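Long-range contacts in Mll3558 protein (Mesorhizobium loti, PDB 3RD6), which is of unknown function but belongs to the AHA1 family, whose Bet v 1-like fold often encloses a cavity suited to hydrophobic ligands: residues 32-36 with 144-148; 46-50 with 59-63; 69-75 with 87-93. All coordinates share one frame; numbering follows the deposited sequence.

Contact 1 of 3, residues 32-36 with 144-148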
# COMPACT_ATOMS: atom_id res chain seq x y z
N THR A 32 -20.94 2.58 -11.33
CA THR A 32 -20.79 3.97 -10.96
C THR A 32 -19.33 4.37 -11.08
O THR A 32 -18.99 5.37 -11.73
CB THR A 32 -21.26 4.23 -9.52
OG1 THR A 32 -22.66 4.01 -9.43
CG2 THR A 32 -20.97 5.68 -9.12
N VAL A 33 -18.45 3.58 -10.47
CA VAL A 33 -17.03 3.87 -10.50
C VAL A 33 -16.55 4.14 -11.92
O VAL A 33 -15.86 5.14 -12.16
CB VAL A 33 -16.20 2.70 -9.89
CG1 VAL A 33 -14.72 3.01 -9.94
CG2 VAL A 33 -16.61 2.46 -8.47
N ARG A 34 -16.94 3.28 -12.85
CA ARG A 34 -16.51 3.42 -14.25
C ARG A 34 -16.97 4.68 -14.95
O ARG A 34 -16.70 4.84 -16.13
CB ARG A 34 -16.96 2.21 -15.08
CG ARG A 34 -16.28 0.90 -14.71
CD ARG A 34 -16.34 -0.10 -15.88
NE ARG A 34 -15.78 0.48 -17.10
CZ ARG A 34 -15.23 -0.23 -18.08
NH1 ARG A 34 -15.16 -1.55 -18.01
NH2 ARG A 34 -14.74 0.40 -19.14
N ARG A 35 -17.66 5.57 -14.25
CA ARG A 35 -18.13 6.79 -14.89
C ARG A 35 -17.42 8.06 -14.44
O ARG A 35 -17.34 9.02 -15.21
CB ARG A 35 -19.65 6.91 -14.72
CG ARG A 35 -20.40 5.71 -15.31
CD ARG A 35 -21.90 5.97 -15.44
NE ARG A 35 -22.55 6.18 -14.15
CZ ARG A 35 -23.16 5.23 -13.44
NH1 ARG A 35 -23.21 3.99 -13.89
NH2 ARG A 35 -23.72 5.53 -12.28
N TRP A 36 -16.91 8.09 -13.21
CA TRP A 36 -16.19 9.29 -12.76
C TRP A 36 -14.66 9.15 -12.77
O TRP A 36 -13.97 10.15 -12.93
CB TRP A 36 -16.67 9.75 -11.37
CG TRP A 36 -16.67 8.73 -10.27
CD1 TRP A 36 -17.59 7.73 -10.08
CD2 TRP A 36 -15.77 8.66 -9.16
NE1 TRP A 36 -17.31 7.05 -8.91
CE2 TRP A 36 -16.20 7.60 -8.33
CE3 TRP A 36 -14.63 9.39 -8.78
CZ2 TRP A 36 -15.54 7.25 -7.14
CZ3 TRP A 36 -13.97 9.05 -7.60
CH2 TRP A 36 -14.42 7.98 -6.80
N ALA A 144 -14.87 15.57 -10.17
CA ALA A 144 -15.69 14.84 -11.13
C ALA A 144 -16.73 13.99 -10.41
O ALA A 144 -17.87 13.90 -10.85
CB ALA A 144 -14.82 13.96 -12.00
N LEU A 145 -16.32 13.36 -9.31
CA LEU A 145 -17.23 12.54 -8.51
C LEU A 145 -18.42 13.41 -8.11
O LEU A 145 -19.58 12.98 -8.20
CB LEU A 145 -16.54 12.02 -7.26
CG LEU A 145 -17.44 11.37 -6.18
CD1 LEU A 145 -18.18 10.17 -6.74
CD2 LEU A 145 -16.58 10.95 -5.02
N ALA A 146 -18.11 14.63 -7.68
CA ALA A 146 -19.11 15.60 -7.25
C ALA A 146 -20.28 15.65 -8.24
O ALA A 146 -21.44 15.50 -7.85
CB ALA A 146 -18.48 16.98 -7.10
N ALA A 147 -19.96 15.84 -9.51
CA ALA A 147 -20.98 15.90 -10.56
C ALA A 147 -21.78 14.61 -10.66
O ALA A 147 -22.98 14.63 -10.92
CB ALA A 147 -20.33 16.21 -11.90
N GLU A 148 -21.11 13.48 -10.46
CA GLU A 148 -21.75 12.17 -10.53
C GLU A 148 -22.79 12.00 -9.42
O GLU A 148 -23.60 11.08 -9.45
CB GLU A 148 -20.69 11.07 -10.42
CG GLU A 148 -20.88 9.90 -11.37
CD GLU A 148 -22.20 9.17 -11.18
OE1 GLU A 148 -22.54 8.83 -10.02
OE2 GLU A 148 -22.91 8.92 -12.18
O HOH W 1 -24.29 6.66 -9.56
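Ala144 brings its CB methyl to 4.0 Å from Trp36 O. Alanine suits this place, because a small methyl lets the helix come up to the carbonyl without a longer side chain between.

One residue on, Leu145 runs along one face of the Trp36 indole, the two side chains lying side by side and pointing the same way. Leu145 CD1 is centred over the five-membered ring, 3.7 Å from its centroid and 15° off the normal, a CH-pi contact. Leu145 CB covers the benzene half of the indole, 3.6 Å from Trp36 CE3, while CD2 leans toward CZ3 and CH2. The branched leucine thus spans both rings. Trp36 has its CG between the backbone N and the carbonyl carbon (chi1 53°), which lays the indole flat against the C-terminal helix. Its NE1 donates to Ala26 O in helix 20-28, and Phe27 of that helix meets the ring edge-to-face.

Glu148, one helical turn further, passes Trp36 CD1 with its CG and then bends at chi2 to bring its carboxylate between Arg35 and Thr32. Glu148 OE2 accepts two weak bonds at the guanidinium edge, from Arg35 NE at 3.4 Å and from Arg35 NH2 at 3.5 Å, with the two planes turned 58° apart. Glu148 OE1 takes a hydrogen from water 1 at 2.8 Å; the same water bonds Thr32 OG1, which also pairs with Asp29.

Apolar cover over the indole and a long salt bridge beside it divide the work: helix 30-36 is packed on the long C-terminal helix of this Bet v 1-like, helix-grip fold by Leu145 on Trp36, and the loose, partly hydrated ion pair probably adds a modest electrostatic tie on its more exposed side.

Contact 2 of 3, residues 46-50 with 59-63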
# COMPACT_ATOMS: atom_id res chain seq x y z
N ALA A 46 -9.68 0.15 -22.13
CA ALA A 46 -8.89 -1.00 -22.54
C ALA A 46 -9.05 -2.22 -21.62
O ALA A 46 -9.16 -3.36 -22.08
CB ALA A 46 -7.44 -0.60 -22.66
N GLU A 47 -9.03 -1.99 -20.31
CA GLU A 47 -9.23 -3.05 -19.32
C GLU A 47 -9.56 -2.47 -17.96
O GLU A 47 -9.00 -1.45 -17.56
CB GLU A 47 -8.01 -3.97 -19.15
CG GLU A 47 -8.39 -5.25 -18.39
CD GLU A 47 -7.25 -5.92 -17.65
OE1 GLU A 47 -6.13 -6.00 -18.20
OE2 GLU A 47 -7.48 -6.38 -16.52
N PHE A 48 -10.47 -3.11 -17.25
CA PHE A 48 -10.83 -2.65 -15.93
C PHE A 48 -11.46 -3.76 -15.10
O PHE A 48 -12.65 -4.04 -15.22
CB PHE A 48 -11.80 -1.46 -16.00
CG PHE A 48 -12.04 -0.80 -14.67
CD1 PHE A 48 -10.99 -0.18 -13.99
CD2 PHE A 48 -13.28 -0.84 -14.06
CE1 PHE A 48 -11.16 0.36 -12.72
CE2 PHE A 48 -13.48 -0.30 -12.78
CZ PHE A 48 -12.41 0.30 -12.12
N SER A 49 -10.63 -4.39 -14.28
CA SER A 49 -11.07 -5.46 -13.40
C SER A 49 -11.27 -4.79 -12.05
O SER A 49 -10.37 -4.14 -11.53
CB SER A 49 -9.98 -6.52 -13.28
OG SER A 49 -9.57 -6.98 -14.56
N PHE A 50 -12.46 -4.92 -11.50
CA PHE A 50 -12.75 -4.31 -10.21
C PHE A 50 -13.42 -5.36 -9.32
O PHE A 50 -14.55 -5.77 -9.59
CB PHE A 50 -13.70 -3.12 -10.42
CG PHE A 50 -13.91 -2.27 -9.20
CD1 PHE A 50 -12.93 -1.39 -8.79
CD2 PHE A 50 -15.11 -2.31 -8.51
CE1 PHE A 50 -13.15 -0.55 -7.70
CE2 PHE A 50 -15.34 -1.48 -7.43
CZ PHE A 50 -14.36 -0.59 -7.03
N VAL A 59 -7.63 -3.56 -11.69
CA VAL A 59 -6.63 -3.53 -12.75
C VAL A 59 -7.18 -2.62 -13.83
O VAL A 59 -8.30 -2.80 -14.28
CB VAL A 59 -6.34 -4.90 -13.33
CG1 VAL A 59 -5.35 -4.77 -14.48
CG2 VAL A 59 -5.78 -5.80 -12.26
N SER A 60 -6.40 -1.63 -14.21
CA SER A 60 -6.83 -0.67 -15.19
C SER A 60 -5.76 -0.49 -16.25
O SER A 60 -4.59 -0.32 -15.94
CB SER A 60 -7.09 0.68 -14.52
OG SER A 60 -7.99 0.57 -13.44
N ARG A 61 -6.17 -0.52 -17.51
CA ARG A 61 -5.23 -0.34 -18.59
C ARG A 61 -5.81 0.60 -19.64
O ARG A 61 -6.82 0.30 -20.27
CB ARG A 61 -4.90 -1.69 -19.21
CG ARG A 61 -4.20 -2.63 -18.25
CD ARG A 61 -3.71 -3.87 -18.96
NE ARG A 61 -4.79 -4.50 -19.71
CZ ARG A 61 -4.77 -4.76 -21.01
NH1 ARG A 61 -3.70 -4.44 -21.73
NH2 ARG A 61 -5.81 -5.32 -21.60
N PHE A 62 -5.17 1.75 -19.81
CA PHE A 62 -5.62 2.75 -20.79
C PHE A 62 -4.45 3.51 -21.38
O PHE A 62 -3.37 3.57 -20.78
CB PHE A 62 -6.58 3.76 -20.16
CG PHE A 62 -5.96 4.60 -19.10
CD1 PHE A 62 -5.86 4.14 -17.80
CD2 PHE A 62 -5.48 5.87 -19.41
CE1 PHE A 62 -5.29 4.95 -16.81
CE2 PHE A 62 -4.92 6.67 -18.44
CZ PHE A 62 -4.82 6.21 -17.12
N SER A 63 -4.67 4.09 -22.56
CA SER A 63 -3.65 4.86 -23.26
C SER A 63 -4.31 5.91 -24.14
O SER A 63 -5.44 5.72 -24.58
CB SER A 63 -2.79 3.92 -24.12
OG SER A 63 -3.59 3.04 -24.90
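Glu47 and Arg61 form a hydrogen-bonded antiparallel pair, with Arg61 N giving a 3.0 Å bond to Glu47 O. Two residues along, Ser49 and Val59 close the next such pair in both directions: Ser49 N reaches Val59 O at 2.8 Å, and Val59 N returns a bond to Ser49 O. Between them Phe48 and Ser60 make a non-hydrogen-bonded pair, where Phe48 CA offers its hydrogen to Val59 O.

These strands, 47-50 and 57-62, are a beta hairpin at one edge of the sheet of a Bet v 1-like fold, with 47-50 outermost in the chain and helix 30-36 packed against its aromatic side.

Charge is concentrated on the face that bears Glu47, Ser49, Val59 and Arg61. Arg61 NE forms a salt bridge with Glu47 OE1, meeting the oxygen on its anti side and 25° out of the carboxylate plane. Ser49 OG donates to the anti lone pair of Glu47 OE2, so each oxygen of the carboxylate has its own partner, which probably limits its rotation. Arg61 NH1 also pairs with Glu69.

The remaining packing is mixed. Ser49 CB and Val59 CB lie 4.0 Å apart, while Val59 CG1 lies against Glu47 OE2 at 3.4 Å; the beta-branch of valine suits an extended strand. On the reverse face Phe48, with CG anti to the backbone N (chi1 -171°), turns its ring edge toward Ser60 OG, serine being a small side chain beside the ring.

Contact 3 of 3, residues 69-75 with 87-93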
# COMPACT_ATOMS: atom_id res chain seq x y z
N GLU A 69 0.72 2.60 -22.68
CA GLU A 69 -0.40 2.16 -21.88
C GLU A 69 -0.12 2.43 -20.41
O GLU A 69 0.89 1.97 -19.87
CB GLU A 69 -0.63 0.67 -22.04
CG GLU A 69 -1.75 0.13 -21.17
CD GLU A 69 -1.85 -1.37 -21.21
OE1 GLU A 69 -1.16 -2.03 -20.39
OE2 GLU A 69 -2.60 -1.89 -22.06
N VAL A 70 -1.01 3.16 -19.77
CA VAL A 70 -0.88 3.43 -18.35
C VAL A 70 -1.58 2.28 -17.61
O VAL A 70 -2.76 2.00 -17.85
CB VAL A 70 -1.53 4.76 -17.97
CG1 VAL A 70 -1.53 4.92 -16.47
CG2 VAL A 70 -0.77 5.88 -18.61
N ARG A 71 -0.85 1.59 -16.73
CA ARG A 71 -1.43 0.49 -15.97
C ARG A 71 -1.42 0.76 -14.48
O ARG A 71 -0.41 1.13 -13.90
CB ARG A 71 -0.68 -0.82 -16.24
CG ARG A 71 -1.21 -1.96 -15.39
CD ARG A 71 -0.70 -3.31 -15.79
NE ARG A 71 -1.39 -4.38 -15.07
CZ ARG A 71 -1.42 -5.66 -15.45
NH1 ARG A 71 -0.79 -6.04 -16.55
NH2 ARG A 71 -2.11 -6.55 -14.74
N LEU A 72 -2.57 0.56 -13.85
CA LEU A 72 -2.71 0.76 -12.42
C LEU A 72 -3.19 -0.53 -11.78
O LEU A 72 -4.25 -1.02 -12.12
CB LEU A 72 -3.71 1.89 -12.18
CG LEU A 72 -4.07 2.36 -10.76
CD1 LEU A 72 -4.74 3.72 -10.88
CD2 LEU A 72 -4.98 1.36 -10.05
N ASP A 73 -2.39 -1.09 -10.88
CA ASP A 73 -2.73 -2.33 -10.18
C ASP A 73 -2.96 -2.00 -8.72
O ASP A 73 -2.06 -1.49 -8.06
CB ASP A 73 -1.59 -3.36 -10.26
CG ASP A 73 -1.60 -4.18 -11.53
OD1 ASP A 73 -2.31 -5.20 -11.59
OD2 ASP A 73 -0.87 -3.81 -12.47
N ALA A 74 -4.15 -2.30 -8.21
CA ALA A 74 -4.47 -2.03 -6.82
C ALA A 74 -5.06 -3.24 -6.09
O ALA A 74 -5.62 -4.12 -6.71
CB ALA A 74 -5.45 -0.86 -6.75
N GLN A 75 -4.91 -3.27 -4.77
CA GLN A 75 -5.49 -4.35 -3.96
C GLN A 75 -6.15 -3.74 -2.73
O GLN A 75 -5.56 -2.89 -2.07
CB GLN A 75 -4.43 -5.35 -3.50
CG GLN A 75 -5.05 -6.71 -3.15
CD GLN A 75 -4.13 -7.63 -2.36
OE1 GLN A 75 -3.82 -7.38 -1.19
NE2 GLN A 75 -3.71 -8.73 -3.00
N PHE A 87 -6.71 0.95 0.21
CA PHE A 87 -6.10 0.11 -0.79
C PHE A 87 -4.72 0.66 -1.14
O PHE A 87 -4.43 1.84 -0.97
CB PHE A 87 -6.97 0.03 -2.07
CG PHE A 87 -7.08 1.33 -2.83
CD1 PHE A 87 -8.09 2.23 -2.57
CD2 PHE A 87 -6.17 1.64 -3.85
CE1 PHE A 87 -8.20 3.39 -3.30
CE2 PHE A 87 -6.28 2.81 -4.59
CZ PHE A 87 -7.29 3.68 -4.32
N SER A 88 -3.86 -0.24 -1.58
CA SER A 88 -2.52 0.09 -2.00
C SER A 88 -2.60 -0.08 -3.51
O SER A 88 -3.55 -0.68 -4.02
CB SER A 88 -1.52 -0.92 -1.44
OG SER A 88 -1.80 -2.24 -1.90
N TYR A 89 -1.62 0.44 -4.23
CA TYR A 89 -1.62 0.30 -5.67
C TYR A 89 -0.30 0.74 -6.23
O TYR A 89 0.46 1.42 -5.56
CB TYR A 89 -2.76 1.11 -6.31
CG TYR A 89 -2.53 2.59 -6.44
CD1 TYR A 89 -1.92 3.12 -7.57
CD2 TYR A 89 -2.93 3.46 -5.43
CE1 TYR A 89 -1.72 4.49 -7.69
CE2 TYR A 89 -2.73 4.83 -5.55
CZ TYR A 89 -2.12 5.34 -6.68
OH TYR A 89 -1.89 6.69 -6.83
N ARG A 90 -0.01 0.30 -7.44
CA ARG A 90 1.22 0.67 -8.12
C ARG A 90 0.82 1.11 -9.52
O ARG A 90 -0.12 0.57 -10.11
CB ARG A 90 2.19 -0.49 -8.18
CG ARG A 90 1.69 -1.70 -8.93
CD ARG A 90 2.79 -2.75 -9.00
NE ARG A 90 2.34 -4.03 -9.52
CZ ARG A 90 1.41 -4.79 -8.97
NH1 ARG A 90 0.80 -4.41 -7.87
NH2 ARG A 90 1.11 -5.94 -9.53
N MET A 91 1.52 2.10 -10.03
CA MET A 91 1.23 2.63 -11.34
C MET A 91 2.47 2.55 -12.21
O MET A 91 3.60 2.65 -11.71
CB MET A 91 0.77 4.08 -11.21
CG MET A 91 -0.04 4.59 -12.37
SD MET A 91 -0.39 6.31 -12.19
CE MET A 91 -1.71 6.24 -11.03
N ALA A 92 2.24 2.35 -13.50
CA ALA A 92 3.32 2.27 -14.47
C ALA A 92 2.82 2.74 -15.82
O ALA A 92 1.63 2.65 -16.13
CB ALA A 92 3.80 0.84 -14.58
N ILE A 93 3.74 3.28 -16.61
CA ILE A 93 3.43 3.72 -17.96
C ILE A 93 4.50 3.03 -18.80
O ILE A 93 5.69 3.31 -18.64
CB ILE A 93 3.47 5.29 -18.11
CG1 ILE A 93 3.13 5.67 -19.55
CG2 ILE A 93 4.84 5.83 -17.69
CD1 ILE A 93 2.97 7.14 -19.78
O HOH W 2 1.37 -0.64 -12.86
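Leu72 fits with its branched end into the groove between Tyr89 and Met91 on the facing strand: Leu72 CG lies 3.9 Å from Tyr89 CD1, and Leu72 CD1 meets the Met91 CE methyl, the unbranched methionine curling at its last torsion to reach it. Further along this face Val70 CG2 rests on Ile93 CG1 at 4.0 Å, two beta-branched side chains at home in a strand. At the other end the bump is small and the neighbours large. Ala74 offers a single CB between two aromatics, 3.4 Å from Tyr89 CB and 3.9 Å from Phe87 CD2. The Tyr89 CG sits between the backbone N and the carbonyl carbon (chi1 78°), which stands the ring up beside Leu72 and lets OH bond Glu120.

The reverse face is polar. Asp73 and Arg90 stack, their planes only 13° apart, with Asp73 CB 3.5 Å above the centre of the guanidinium. Arg71, extended alongside, meets the same carboxylate through a salt bridge, Arg71 NE to Asp73 OD2 at 2.7 Å, though the hydrogen bond is weakly angled. Arg90 NH1 also bonds Gln75 and Gln77 of the second subunit. With an alanine here in place of Arg90, Asp73 is likely to lose the flat partner over its CB, and those glutamines their donor across the dimer.

Six backbone bonds, such as Asp73 N to Arg90 O at 2.9 Å, knit strands 70-80 and 84-93 into a regular antiparallel hairpin. Its chemistry is two-sided: the apolar side carries Tyr89 and Met91 against Arg134 of the long helix 131-148, while the charged side, where Asp73 has arginines for neighbours on both strands and probably offsets their mutual repulsion, contributes to the subunit interface.

In the fold
From the N terminus the chain passes strand 5-16 and helix 20-28 before reaching helix 30-36, where contact 1 opens; it closes only at the end of helix 131-148, 108 residues later, joining the short early helix to the long C-terminal one. Contacts 2 and 3 nest inside that loop, in series, and lie in the sheet built between: 46-50 with 59-63 closes the edge hairpin, then 69-75 with 87-93 the next. Strands 57-62 and 70-80 are neighbours, joined by a probable hydrogen bond from Val70 N to Phe62 O and by Val59 packing on Arg71 and Asp73. Contact 1 touches contact 2 where Val33 and Arg34 meet Phe48 and Phe50.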